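Local coordinates for protein phosphoglycerate dehydrogenase (Lactobacillus plantarum, PDB 3EVT) that probably catalyses the NAD-dependent oxidation of 3-phosphoglycerate to 3-phosphohydroxypyruvate, the first step of the phosphorylated pathway to serine, at residues T53-P58 and K78-A83; Q61-Q66 and A297-D302; K155-G160 and H175-V180. One frame throughout, in Å; residues are numbered along the deposited sequence.

Contact 1: T53-P58 and K78-A83; sequences TILARP and KALQAA
Within T53-P58 it is L55 that meets A79 and L80 of helix 77-82, and its neighbours along the chain turn to other partners. T53 and I54, in the last part of helix 50-56, put their side chains against Y38 and N60 respectively. L55 follows with its side chain aimed at the second helix. CG stands anti to the carbonyl carbon (chi1 -70°), and with CD1 anti to CA that methyl reaches farthest toward the second helix. CD1 of L55 lies 3.8 Å from CB of A79 and 4.0 Å from CD2 of L80, one methyl touching both residues. L80 sets out across the line between the helices, and its branched end then bends nearer; the two leucines cross at about a right angle. A79 instead offers its methyl directly. The two helices follow strands 41-45 and 64-66 of a five-stranded parallel sheet, and each connects its strand to the next, so the contact joins the helices of two successive beta-alpha-beta units in the flavodoxin-like domain common to this dehydrogenase family. CA of L55 comes within 7.1 Å of CA of A79, close enough for a methyl from each side to meet. P76, just ahead of the second helix, also packs on L55, while L80 rests on V85. R57 turns to other partners and sends its guanidinium group to D39 in a salt bridge through NE, its carbonyl O accepting a hydrogen bond from ND2 of N60.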
loop_
_atom_site.group_PDB
_atom_site.type_symbol
_atom_site.label_atom_id
_atom_site.label_comp_id
_atom_site.label_asym_id
_atom_site.label_seq_id
_atom_site.Cartn_x
_atom_site.Cartn_y
_atom_site.Cartn_z
ATOM N N THR A 53 27.953 25.837 15.639
ATOM C CA THR A 53 28.471 26.034 17.005
ATOM C C THR A 53 28.617 24.675 17.698
ATOM O O THR A 53 29.724 24.279 18.091
ATOM C CB THR A 53 27.531 26.876 17.853
ATOM O OG1 THR A 53 27.084 28.007 17.103
ATOM C CG2 THR A 53 28.237 27.333 19.104
ATOM N N ILE A 54 27.490 23.953 17.795
ATOM C CA ILE A 54 27.404 22.640 18.462
ATOM C C ILE A 54 28.467 21.637 17.979
ATOM O O ILE A 54 29.200 21.028 18.794
ATOM C CB ILE A 54 25.967 22.085 18.325
ATOM C CG1 ILE A 54 25.013 22.943 19.149
ATOM C CG2 ILE A 54 25.869 20.671 18.838
ATOM C CD1 ILE A 54 23.557 22.749 18.804
ATOM N N LEU A 55 28.591 21.497 16.662
ATOM C CA LEU A 55 29.548 20.548 16.095
ATOM C C LEU A 55 30.995 20.915 16.408
ATOM O O LEU A 55 31.861 20.055 16.434
ATOM C CB LEU A 55 29.375 20.399 14.573
ATOM C CG LEU A 55 28.117 19.693 14.023
ATOM C CD1 LEU A 55 28.182 19.614 12.502
ATOM C CD2 LEU A 55 27.925 18.293 14.612
ATOM N N ALA A 56 31.248 22.197 16.651
ATOM C CA ALA A 56 32.591 22.669 17.061
ATOM C C ALA A 56 33.086 22.120 18.426
ATOM O O ALA A 56 34.279 21.914 18.634
ATOM C CB ALA A 56 32.638 24.236 17.048
ATOM N N ARG A 57 32.146 21.906 19.338
ATOM C CA ARG A 57 32.421 21.402 20.674
ATOM C C ARG A 57 32.720 19.897 20.666
ATOM O O ARG A 57 31.840 19.079 20.368
ATOM C CB ARG A 57 31.207 21.682 21.546
ATOM C CG ARG A 57 30.645 23.060 21.326
ATOM C CD ARG A 57 29.386 23.308 22.127
ATOM N NE ARG A 57 29.512 22.855 23.504
ATOM C CZ ARG A 57 29.677 23.640 24.567
ATOM N NH1 ARG A 57 29.775 24.965 24.457
ATOM N NH2 ARG A 57 29.750 23.083 25.767
ATOM N N PRO A 58 33.951 19.507 21.026
ATOM C CA PRO A 58 34.180 18.058 20.895
ATOM C C PRO A 58 33.400 17.248 21.969
ATOM O O PRO A 58 33.540 16.024 22.062
ATOM C CB PRO A 58 35.726 17.925 21.043
ATOM C CG PRO A 58 36.156 19.170 21.830
ATOM C CD PRO A 58 34.981 20.163 21.862
ATOM N N LYS A 78 30.990 16.876 5.964
ATOM C CA LYS A 78 32.148 16.172 6.536
ATOM C C LYS A 78 32.130 16.120 8.064
ATOM O O LYS A 78 32.408 15.086 8.630
ATOM C CB LYS A 78 33.486 16.731 6.017
ATOM N N ALA A 79 31.805 17.214 8.729
ATOM C CA ALA A 79 31.646 17.164 10.175
ATOM C C ALA A 79 30.581 16.133 10.641
ATOM O O ALA A 79 30.835 15.309 11.538
ATOM C CB ALA A 79 31.346 18.561 10.733
ATOM N N LEU A 80 29.405 16.172 10.003
ATOM C CA LEU A 80 28.275 15.287 10.329
ATOM C C LEU A 80 28.661 13.817 10.207
ATOM O O LEU A 80 28.415 13.016 11.098
ATOM C CB LEU A 80 27.084 15.613 9.422
ATOM C CG LEU A 80 26.477 16.974 9.746
ATOM C CD1 LEU A 80 25.675 17.511 8.584
ATOM C CD2 LEU A 80 25.655 16.902 11.029
ATOM N N GLN A 81 29.304 13.464 9.111
ATOM C CA GLN A 81 29.767 12.125 8.960
ATOM C C GLN A 81 30.800 11.802 10.052
ATOM O O GLN A 81 30.770 10.721 10.656
ATOM C CB GLN A 81 30.363 11.964 7.565
ATOM C CG GLN A 81 31.079 10.647 7.307
ATOM C CD GLN A 81 30.846 10.174 5.884
ATOM O OE1 GLN A 81 30.501 9.003 5.642
ATOM N NE2 GLN A 81 30.988 11.095 4.926
ATOM N N ALA A 82 31.714 12.734 10.313
ATOM C CA ALA A 82 32.806 12.442 11.242
ATOM C C ALA A 82 32.247 12.238 12.638
ATOM O O ALA A 82 32.739 11.425 13.424
ATOM C CB ALA A 82 33.866 13.565 11.231
ATOM N N ALA A 83 31.181 12.951 12.951
ATOM C CA ALA A 83 30.640 12.838 14.272
ATOM C C ALA A 83 29.610 11.722 14.286
ATOM O O ALA A 83 29.007 11.443 15.321
ATOM C CB ALA A 83 30.025 14.147 14.686
#

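Contact 2: Q61-Q66 and A297-D302; sequences QLKFVQ and AQFVKD
The F299 ring lies across CB of F64, which sits over one of its faces in a CH-pi contact, 4.2 Å from the centroid of the F299 ring. The two side chains run past each other in opposite directions, and their rings meet obliquely: the centroids of F64 and F299 are 5.7 Å apart and the planes incline at 34°. F299 has CG anti to its backbone N (chi1 172°), which carries the ring out from the helix and brings its far end to K63. There CZ of F299 comes within 3.8 Å of CB of K63, the lysine crossing the phenylalanine at about a right angle. Strand 64-66 runs in the interior of the five-stranded parallel sheet of the flavodoxin-like domain, and the C-terminal helix 284-302 covers the face of that sheet on which F64 projects; V65 faces the other way, onto L51 of helix 50-56. F64 also packs on F292, N295 and V43, and V43 touches F299 too. A leucine in place of F299 has no ring face, and CB of F64 would probably lose its CH-pi partner while CB of K63 is left with less to pack on. Farther out, the K63 chain bends away from the helix and NZ donates to O of Q61 over 3.2 Å, from a position 43° above the carbonyl plane.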
loop_
_atom_site.group_PDB
_atom_site.type_symbol
_atom_site.label_atom_id
_atom_site.label_comp_id
_atom_site.label_asym_id
_atom_site.label_seq_id
_atom_site.Cartn_x
_atom_site.Cartn_y
_atom_site.Cartn_z
ATOM N N GLN A 61 26.589 16.099 21.809
ATOM C CA GLN A 61 26.012 14.765 21.668
ATOM C C GLN A 61 25.029 14.685 20.522
ATOM O O GLN A 61 23.998 14.001 20.626
ATOM C CB GLN A 61 25.318 14.386 22.950
ATOM C CG GLN A 61 26.263 14.393 24.121
ATOM C CD GLN A 61 25.620 13.828 25.346
ATOM O OE1 GLN A 61 25.496 12.593 25.478
ATOM N NE2 GLN A 61 25.175 14.711 26.250
ATOM N N LEU A 62 25.317 15.385 19.432
ATOM C CA LEU A 62 24.326 15.457 18.358
ATOM C C LEU A 62 24.320 14.141 17.620
ATOM O O LEU A 62 25.383 13.594 17.276
ATOM C CB LEU A 62 24.592 16.618 17.398
ATOM C CG LEU A 62 23.584 16.849 16.277
ATOM C CD1 LEU A 62 22.253 17.346 16.836
ATOM C CD2 LEU A 62 24.130 17.848 15.206
ATOM N N LYS A 63 23.116 13.623 17.373
ATOM C CA LYS A 63 22.997 12.321 16.770
ATOM C C LYS A 63 22.138 12.307 15.487
ATOM O O LYS A 63 22.354 11.506 14.601
ATOM C CB LYS A 63 22.452 11.356 17.825
ATOM C CG LYS A 63 23.369 11.135 19.031
ATOM C CD LYS A 63 22.838 10.004 19.915
ATOM C CE LYS A 63 23.033 10.297 21.407
ATOM N NZ LYS A 63 24.340 10.948 21.676
ATOM N N PHE A 64 21.158 13.195 15.381
ATOM C CA PHE A 64 20.231 13.163 14.248
ATOM C C PHE A 64 19.833 14.588 13.866
ATOM O O PHE A 64 19.303 15.298 14.688
ATOM C CB PHE A 64 19.005 12.258 14.603
ATOM C CG PHE A 64 17.752 12.446 13.703
ATOM C CD1 PHE A 64 17.854 12.554 12.311
ATOM C CD2 PHE A 64 16.475 12.424 14.279
ATOM C CE1 PHE A 64 16.695 12.699 11.497
ATOM C CE2 PHE A 64 15.303 12.540 13.505
ATOM C CZ PHE A 64 15.411 12.713 12.104
ATOM N N VAL A 65 20.103 15.007 12.616
ATOM C CA VAL A 65 19.532 16.280 12.082
ATOM C C VAL A 65 18.442 16.019 11.024
ATOM O O VAL A 65 18.665 15.315 10.049
ATOM C CB VAL A 65 20.623 17.192 11.476
ATOM C CG1 VAL A 65 19.997 18.446 10.850
ATOM C CG2 VAL A 65 21.615 17.605 12.543
ATOM N N GLN A 66 17.256 16.559 11.228
ATOM C CA GLN A 66 16.227 16.494 10.206
ATOM C C GLN A 66 16.126 17.858 9.532
ATOM O O GLN A 66 15.637 18.796 10.158
ATOM C CB GLN A 66 14.846 16.167 10.826
ATOM C CG GLN A 66 13.701 16.262 9.823
ATOM C CD GLN A 66 13.572 15.041 8.913
ATOM O OE1 GLN A 66 13.473 13.890 9.408
ATOM N NE2 GLN A 66 13.570 15.269 7.564
ATOM N N ALA A 297 10.521 8.862 16.022
ATOM C CA ALA A 297 10.030 7.685 16.732
ATOM C C ALA A 297 10.967 6.482 16.590
ATOM O O ALA A 297 11.224 5.753 17.555
ATOM C CB ALA A 297 8.565 7.339 16.314
ATOM N N GLN A 298 11.533 6.337 15.395
ATOM C CA GLN A 298 12.384 5.231 15.042
ATOM C C GLN A 298 13.763 5.470 15.637
ATOM O O GLN A 298 14.354 4.559 16.217
ATOM C CB GLN A 298 12.448 5.133 13.532
ATOM C CG GLN A 298 13.250 3.996 12.969
ATOM C CD GLN A 298 12.849 2.654 13.533
ATOM O OE1 GLN A 298 11.705 2.427 13.948
ATOM N NE2 GLN A 298 13.813 1.756 13.590
ATOM N N PHE A 299 14.259 6.699 15.501
ATOM C CA PHE A 299 15.474 7.130 16.186
ATOM C C PHE A 299 15.448 6.841 17.712
ATOM O O PHE A 299 16.434 6.395 18.310
ATOM C CB PHE A 299 15.715 8.635 15.978
ATOM C CG PHE A 299 16.828 9.152 16.816
ATOM C CD1 PHE A 299 18.148 8.935 16.436
ATOM C CD2 PHE A 299 16.565 9.771 18.016
ATOM C CE1 PHE A 299 19.187 9.359 17.230
ATOM C CE2 PHE A 299 17.604 10.227 18.840
ATOM C CZ PHE A 299 18.925 10.006 18.453
ATOM N N VAL A 300 14.327 7.150 18.342
ATOM C CA VAL A 300 14.190 6.913 19.758
ATOM C C VAL A 300 14.187 5.388 20.029
ATOM O O VAL A 300 14.850 4.926 20.952
ATOM C CB VAL A 300 12.949 7.636 20.313
ATOM C CG1 VAL A 300 12.480 6.993 21.615
ATOM C CG2 VAL A 300 13.258 9.130 20.498
ATOM N N LYS A 301 13.521 4.620 19.161
ATOM C CA LYS A 301 13.384 3.152 19.281
ATOM C C LYS A 301 14.741 2.501 19.107
ATOM O O LYS A 301 15.183 1.722 19.948
ATOM C CB LYS A 301 12.411 2.636 18.218
ATOM C CG LYS A 301 12.169 1.138 18.184
ATOM C CD LYS A 301 11.111 0.765 17.112
ATOM C CE LYS A 301 11.062 -0.742 16.814
ATOM N NZ LYS A 301 11.932 -1.152 15.645
ATOM N N ASP A 302 15.464 2.831 18.051
ATOM C CA ASP A 302 16.718 2.118 17.915
ATOM C C ASP A 302 17.837 2.856 17.242
ATOM O O ASP A 302 18.793 2.236 16.784
ATOM C CB ASP A 302 16.497 0.734 17.256
ATOM C CG ASP A 302 16.067 0.822 15.792
ATOM O OD1 ASP A 302 16.145 1.909 15.159
ATOM O OD2 ASP A 302 15.639 -0.225 15.271
#

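Contact 3: K155-G160 and H175-V180; sequences KASALG and HFHETV
Helix 147-158 follows strand 139-143, with a GxGxxG pattern spanning the turn between them and the helix start, consistent with a Rossmann dinucleotide-binding fold, and it ends in a Schellman motif just where S157 faces H175 and H177. The motif is closed by G160 at positive phi, its N bonded to O of S157 at 2.9 Å, with M161 N reaching back to O of A156. H175-V180 leads into strand 178-181 at the border of the seven-stranded parallel sheet, so the contact joins the end of helix 147-158 to the loop entering the edge strand, at the protein surface. OG of S157 points away from its own N (chi1 170°), which swings the hydroxyl out toward a bridging water. That water is 2.7 Å from OG of S157, and it donates to O of H175 at 2.6 Å. Direct touching is slight: CB of S157 is 4.3 Å from O of H175. H177 also comes near, its NE2 3.7 Å from OG of S157, too long for a hydrogen bond. The same water sits over one face of the H177 ring, 3.8 Å above the plane and displaced toward the rim. H177 is held from outside the contact by H162, whose ring stacks on it, and by M161, whose O is hydrogen-bonded to NE2. On the same helix end, K155 and L159 pack against L159 and K155 of the second subunit. With NE2 of H177 engaged by O of M161 and too far from S157 to bond, the polar link between the segments is the water.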
loop_
_atom_site.group_PDB
_atom_site.type_symbol
_atom_site.label_atom_id
_atom_site.label_comp_id
_atom_site.label_asym_id
_atom_site.label_seq_id
_atom_site.Cartn_x
_atom_site.Cartn_y
_atom_site.Cartn_z
ATOM N N LYS A 155 5.749 1.597 -3.949
ATOM C CA LYS A 155 4.582 1.191 -3.130
ATOM C C LYS A 155 3.894 -0.061 -3.670
ATOM O O LYS A 155 3.534 -0.954 -2.913
ATOM C CB LYS A 155 3.577 2.318 -3.006
ATOM C CG LYS A 155 4.055 3.520 -2.253
ATOM C CD LYS A 155 3.005 4.636 -2.342
ATOM C CE LYS A 155 3.660 5.943 -1.982
ATOM N NZ LYS A 155 4.020 5.880 -0.561
ATOM N N ALA A 156 3.739 -0.125 -4.989
ATOM C CA ALA A 156 3.071 -1.212 -5.655
ATOM C C ALA A 156 3.867 -2.486 -5.384
ATOM O O ALA A 156 3.320 -3.540 -5.049
ATOM C CB ALA A 156 3.015 -0.914 -7.166
ATOM N N SER A 157 5.174 -2.371 -5.567
ATOM C CA SER A 157 6.060 -3.468 -5.356
ATOM C C SER A 157 5.962 -4.009 -3.892
ATOM O O SER A 157 5.823 -5.210 -3.675
ATOM C CB SER A 157 7.471 -2.982 -5.691
ATOM O OG SER A 157 8.396 -3.961 -5.270
ATOM N N ALA A 158 6.029 -3.118 -2.905
ATOM C CA ALA A 158 5.804 -3.508 -1.503
ATOM C C ALA A 158 4.423 -4.161 -1.271
ATOM O O ALA A 158 4.303 -5.001 -0.390
ATOM C CB ALA A 158 5.996 -2.313 -0.570
ATOM N N LEU A 159 3.416 -3.829 -2.100
ATOM C CA LEU A 159 2.102 -4.487 -2.056
ATOM C C LEU A 159 2.042 -5.823 -2.870
ATOM O O LEU A 159 0.989 -6.429 -3.052
ATOM C CB LEU A 159 1.028 -3.490 -2.491
ATOM C CG LEU A 159 0.853 -2.430 -1.410
ATOM C CD1 LEU A 159 0.136 -1.218 -1.977
ATOM C CD2 LEU A 159 0.085 -3.058 -0.195
ATOM N N GLY A 160 3.190 -6.269 -3.366
ATOM C CA GLY A 160 3.264 -7.521 -4.089
ATOM C C GLY A 160 3.000 -7.420 -5.565
ATOM O O GLY A 160 2.883 -8.435 -6.233
ATOM N N HIS A 175 13.322 0.761 -8.054
ATOM C CA HIS A 175 12.086 0.069 -7.673
ATOM C C HIS A 175 11.294 -0.641 -8.747
ATOM O O HIS A 175 10.418 -1.448 -8.434
ATOM C CB HIS A 175 11.161 0.982 -6.894
ATOM C CG HIS A 175 11.843 1.690 -5.767
ATOM N ND1 HIS A 175 12.263 1.034 -4.633
ATOM C CD2 HIS A 175 12.192 2.989 -5.609
ATOM C CE1 HIS A 175 12.835 1.901 -3.818
ATOM N NE2 HIS A 175 12.806 3.093 -4.387
ATOM N N PHE A 176 11.559 -0.334 -10.012
ATOM C CA PHE A 176 10.917 -1.065 -11.078
ATOM C C PHE A 176 11.559 -2.427 -11.209
ATOM O O PHE A 176 12.744 -2.504 -11.241
ATOM C CB PHE A 176 11.093 -0.317 -12.390
ATOM C CG PHE A 176 10.211 0.872 -12.523
ATOM C CD1 PHE A 176 8.956 0.752 -13.050
ATOM C CD2 PHE A 176 10.645 2.116 -12.136
ATOM C CE1 PHE A 176 8.151 1.855 -13.190
ATOM C CE2 PHE A 176 9.852 3.214 -12.276
ATOM C CZ PHE A 176 8.626 3.113 -12.800
ATOM N N HIS A 177 10.795 -3.504 -11.309
ATOM C CA HIS A 177 11.427 -4.795 -11.560
ATOM C C HIS A 177 12.040 -4.910 -12.965
ATOM O O HIS A 177 12.976 -5.680 -13.159
ATOM C CB HIS A 177 10.429 -5.923 -11.447
ATOM C CG HIS A 177 9.676 -5.935 -10.166
ATOM N ND1 HIS A 177 10.133 -6.587 -9.044
ATOM C CD2 HIS A 177 8.491 -5.380 -9.825
ATOM C CE1 HIS A 177 9.260 -6.432 -8.064
ATOM N NE2 HIS A 177 8.250 -5.714 -8.518
ATOM N N GLU A 178 11.431 -4.261 -13.957
ATOM C CA GLU A 178 11.972 -4.265 -15.294
ATOM C C GLU A 178 11.595 -2.951 -15.890
ATOM O O GLU A 178 10.556 -2.428 -15.532
ATOM C CB GLU A 178 11.300 -5.317 -16.192
ATOM C CG GLU A 178 11.064 -6.678 -15.591
ATOM C CD GLU A 178 10.248 -7.589 -16.535
ATOM O OE1 GLU A 178 10.420 -7.475 -17.771
ATOM O OE2 GLU A 178 9.417 -8.396 -16.047
ATOM N N THR A 179 12.393 -2.460 -16.844
ATOM C CA THR A 179 12.021 -1.284 -17.629
ATOM C C THR A 179 12.123 -1.604 -19.124
ATOM O O THR A 179 12.892 -2.471 -19.508
ATOM C CB THR A 179 12.938 -0.115 -17.334
ATOM O OG1 THR A 179 14.268 -0.546 -17.526
ATOM C CG2 THR A 179 12.820 0.302 -15.897
ATOM N N VAL A 180 11.345 -0.911 -19.956
ATOM C CA VAL A 180 11.425 -1.077 -21.391
ATOM C C VAL A 180 11.439 0.271 -22.086
ATOM O O VAL A 180 10.977 1.266 -21.537
ATOM C CB VAL A 180 10.243 -1.887 -21.941
ATOM C CG1 VAL A 180 10.217 -3.295 -21.331
ATOM C CG2 VAL A 180 8.936 -1.145 -21.738
HETATM O O HOH W 1 10.649 -3.175 -6.506
#

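In the fold
Contacts 1 and 2 belong to one domain and share the strand 64-66 region: contact 1 joins the two helices before and after that strand on one face of its sheet, and contact 2 sets the C-terminal helix against the other. They meet where CD2 of L55 packs on CD2 of L62, at 3.9 Å. Both are partly buried and apolar, aliphatic in the first and largely aromatic in the second. Contact 3 lies in the NAD-binding domain, its centre about 39 Å from that of contact 1 and about 30 Å from that of contact 2. It is a surface contact, small and polar, relying on water in place of hydrocarbon packing.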